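UspA domain-containing protein (Pyrococcus horikoshii, PDB 2DUM) is of unknown function but belongs to the universal stress protein A family, whose members are linked to stress responses and some of which bind ATP. Local coordinates at the interface of chains A and B. Sequence-based numbering; all coordinates share one arbitrary frame. Chains: chain A/B, Hypothetical protein PH0823.

The interface of chains A and B. Residues chain A 133-134, 136, 155; chain B 144-148.
Helix 138-146 of chain B ends against the loop that precedes the same helix in chain A, and this meeting forms part of the two-fold symmetric interface of a universal stress protein fold, a pairing that may or may not be the biological dimer. It illustrates how one carboxylate can collect two basic side chains from a helix end. A:Glu134 is the acid: its CG lies anti to the carbonyl carbon (chi1 -80°), and the extended chain beyond carries the carboxylate across to B:Arg145 and B:Lys146. B:Arg145 has CG anti to the backbone N (chi1 -164°) and then bends twice, so that its guanidinium presents NH1 to OE2 of A:Glu134 in a salt bridge, modelled too short for its length to be meaningful. The A:Glu134 carboxyl carbon lies at the edge of the guanidinium, in its plane, while the two flat groups are turned 34° apart. Lower down the stems, CB of A:Glu134 packs on CD of B:Arg145 at 3.6 Å. B:Lys146 bends at chi2 and chi4 to bring NZ to the carboxylate, 3.0 Å from A:Glu134 OE1 in a hydrogen-bonded salt bridge that approaches from above the carboxylate plane, with a weaker hydrogen bond to A:Glu134 OE2. Two neighbouring cations would probably keep the acid ionised. An alanine in place of B:Lys146 would remove the side-chain amine NZ and is likely to leave the carboxylate less firmly held, resting more on B:Arg145. Beside this cluster, A:Leu136 and B:Leu144 cross at about a right angle, CD2 of the former 4.0 Å from CD1 of the latter. A:Lys155, bent near its tip, offers NZ to the backbone carbonyl O of B:Thr147 in a weak hydrogen bond of 3.3 Å. The patch thus joins the loop before helix 138-146 and the residue just after strand 151-154 in one subunit to the helix end and following loop of the other.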
ATOM      1  N   HIS A 133       4.852 -10.048 -11.700  1.00 99.19           N
ATOM      2  CA  HIS A 133       4.158  -9.398 -10.575  1.00 97.15           C
ATOM      3  C   HIS A 133       4.477 -10.031  -9.190  1.00 94.75           C
ATOM      4  O   HIS A 133       3.608 -10.022  -8.310  1.00 94.65           O
ATOM      5  CB  HIS A 133       2.633  -9.388 -10.840  1.00 97.39           C
ATOM      6  CG  HIS A 133       1.922 -10.612 -10.330  1.00 99.64           C
ATOM      7  ND1 HIS A 133       2.463 -11.883 -10.405  1.00102.05           N
ATOM      8  CD2 HIS A 133       0.724 -10.757  -9.715  1.00101.50           C
ATOM      9  CE1 HIS A 133       1.622 -12.754  -9.874  1.00102.50           C
ATOM     10  NE2 HIS A 133       0.558 -12.096  -9.448  1.00102.28           N
ATOM     11  N   GLU A 134       5.691 -10.576  -8.996  1.00 91.54           N
ATOM     12  CA  GLU A 134       6.062 -11.160  -7.698  1.00 88.40           C
ATOM     13  C   GLU A 134       7.380 -10.679  -7.174  1.00 86.53           C
ATOM     14  O   GLU A 134       7.574 -10.577  -5.944  1.00 85.70           O
ATOM     15  CB  GLU A 134       6.006 -12.687  -7.705  1.00 88.35           C
ATOM     16  CG  GLU A 134       4.577 -13.206  -7.536  1.00 87.54           C
ATOM     17  CD  GLU A 134       4.507 -14.655  -7.154  1.00 85.94           C
ATOM     18  OE1 GLU A 134       3.509 -15.317  -7.551  1.00 83.04           O
ATOM     19  OE2 GLU A 134       5.451 -15.106  -6.453  1.00 85.25           O
ATOM     20  N   LEU A 136       9.305  -8.455  -5.614  1.00 76.12           N
ATOM     21  CA  LEU A 136       8.887  -7.296  -4.906  1.00 71.95           C
ATOM     22  C   LEU A 136       9.705  -6.045  -5.145  1.00 70.71           C
ATOM     23  O   LEU A 136       9.162  -5.004  -5.398  1.00 71.39           O
ATOM     24  CB  LEU A 136       8.719  -7.557  -3.437  1.00 71.08           C
ATOM     25  CG  LEU A 136       7.549  -6.605  -3.201  1.00 67.96           C
ATOM     26  CD1 LEU A 136       6.337  -6.872  -4.223  1.00 61.88           C
ATOM     27  CD2 LEU A 136       7.160  -6.486  -1.694  1.00 63.72           C
ATOM     28  N   LYS A 155       1.043  -1.621  -8.969  1.00 51.36           N
ATOM     29  CA  LYS A 155       1.667  -2.731  -9.672  1.00 55.02           C
ATOM     30  C   LYS A 155       1.420  -2.857 -11.198  1.00 59.89           C
ATOM     31  O   LYS A 155       2.382  -2.903 -11.994  1.00 61.56           O
ATOM     32  CB  LYS A 155       1.244  -4.006  -8.970  1.00 54.19           C
ATOM     33  CG  LYS A 155       2.351  -5.023  -8.777  1.00 50.43           C
ATOM     34  CD  LYS A 155       1.882  -6.230  -8.005  1.00 45.48           C
ATOM     35  CE  LYS A 155       1.974  -6.056  -6.500  1.00 44.69           C
ATOM     36  NZ  LYS A 155       2.284  -7.444  -5.954  1.00 45.31           N
TER
ATOM     37  N   LEU B 144       0.845  -9.678  -0.588  1.00 42.48           N
ATOM     38  CA  LEU B 144       1.605  -8.579  -1.107  1.00 43.56           C
ATOM     39  C   LEU B 144       2.536  -8.931  -2.243  1.00 44.90           C
ATOM     40  O   LEU B 144       3.470  -8.221  -2.517  1.00 45.64           O
ATOM     41  CB  LEU B 144       2.452  -8.001  -0.003  1.00 42.53           C
ATOM     42  CG  LEU B 144       2.430  -6.493   0.025  1.00 43.19           C
ATOM     43  CD1 LEU B 144       3.795  -5.987   0.341  1.00 44.30           C
ATOM     44  CD2 LEU B 144       1.932  -5.890  -1.286  1.00 43.42           C
ATOM     45  N   ARG B 145       2.296 -10.023  -2.920  1.00 46.31           N
ATOM     46  CA  ARG B 145       3.294 -10.545  -3.778  1.00 47.40           C
ATOM     47  C   ARG B 145       2.476 -11.515  -4.569  1.00 46.60           C
ATOM     48  O   ARG B 145       2.693 -11.676  -5.764  1.00 46.72           O
ATOM     49  CB  ARG B 145       4.356 -11.245  -2.915  1.00 48.79           C
ATOM     50  CG  ARG B 145       5.727 -11.561  -3.559  1.00 54.17           C
ATOM     51  CD  ARG B 145       5.829 -13.023  -4.100  1.00 60.62           C
ATOM     52  NE  ARG B 145       6.229 -14.039  -3.093  1.00 63.49           N
ATOM     53  CZ  ARG B 145       6.041 -15.354  -3.248  1.00 63.43           C
ATOM     54  NH1 ARG B 145       5.455 -15.843  -4.336  1.00 63.33           N
ATOM     55  NH2 ARG B 145       6.409 -16.188  -2.314  1.00 60.98           N
ATOM     56  N   LYS B 146       1.502 -12.141  -3.940  1.00 45.21           N
ATOM     57  CA  LYS B 146       0.693 -12.940  -4.760  1.00 46.45           C
ATOM     58  C   LYS B 146      -0.400 -12.197  -5.556  1.00 46.04           C
ATOM     59  O   LYS B 146      -0.980 -12.778  -6.500  1.00 47.03           O
ATOM     60  CB  LYS B 146       0.173 -14.130  -3.991  1.00 48.33           C
ATOM     61  CG  LYS B 146       1.079 -15.336  -4.057  1.00 50.99           C
ATOM     62  CD  LYS B 146       1.060 -16.003  -5.491  1.00 58.06           C
ATOM     63  CE  LYS B 146       1.952 -17.307  -5.589  1.00 57.50           C
ATOM     64  NZ  LYS B 146       3.373 -17.086  -5.127  1.00 60.87           N
ATOM     65  N   THR B 147      -0.689 -10.932  -5.207  1.00 44.43           N
ATOM     66  CA  THR B 147      -1.840 -10.235  -5.832  1.00 41.81           C
ATOM     67  C   THR B 147      -1.582  -9.254  -6.943  1.00 41.09           C
ATOM     68  O   THR B 147      -0.646  -8.467  -6.950  1.00 39.41           O
ATOM     69  CB  THR B 147      -2.733  -9.472  -4.880  1.00 41.64           C
ATOM     70  OG1 THR B 147      -4.030  -9.391  -5.508  1.00 43.31           O
ATOM     71  CG2 THR B 147      -2.212  -8.102  -4.663  1.00 35.77           C
ATOM     72  N   LYS B 148      -2.507  -9.252  -7.872  1.00 41.00           N
ATOM     73  CA  LYS B 148      -2.401  -8.274  -8.949  1.00 40.26           C
ATOM     74  C   LYS B 148      -2.972  -6.817  -8.624  1.00 40.47           C
ATOM     75  O   LYS B 148      -2.531  -5.787  -9.226  1.00 40.63           O
ATOM     76  CB  LYS B 148      -2.876  -8.945 -10.232  1.00 39.50           C
ATOM     77  CG  LYS B 148      -1.663  -9.770 -10.888  1.00 41.60           C
ATOM     78  CD  LYS B 148      -1.910 -11.252 -11.403  1.00 41.03           C
ATOM     79  CE  LYS B 148      -2.849 -11.312 -12.633  1.00 48.36           C
ATOM     80  NZ  LYS B 148      -4.291 -10.713 -12.559  1.00 50.57           N
TER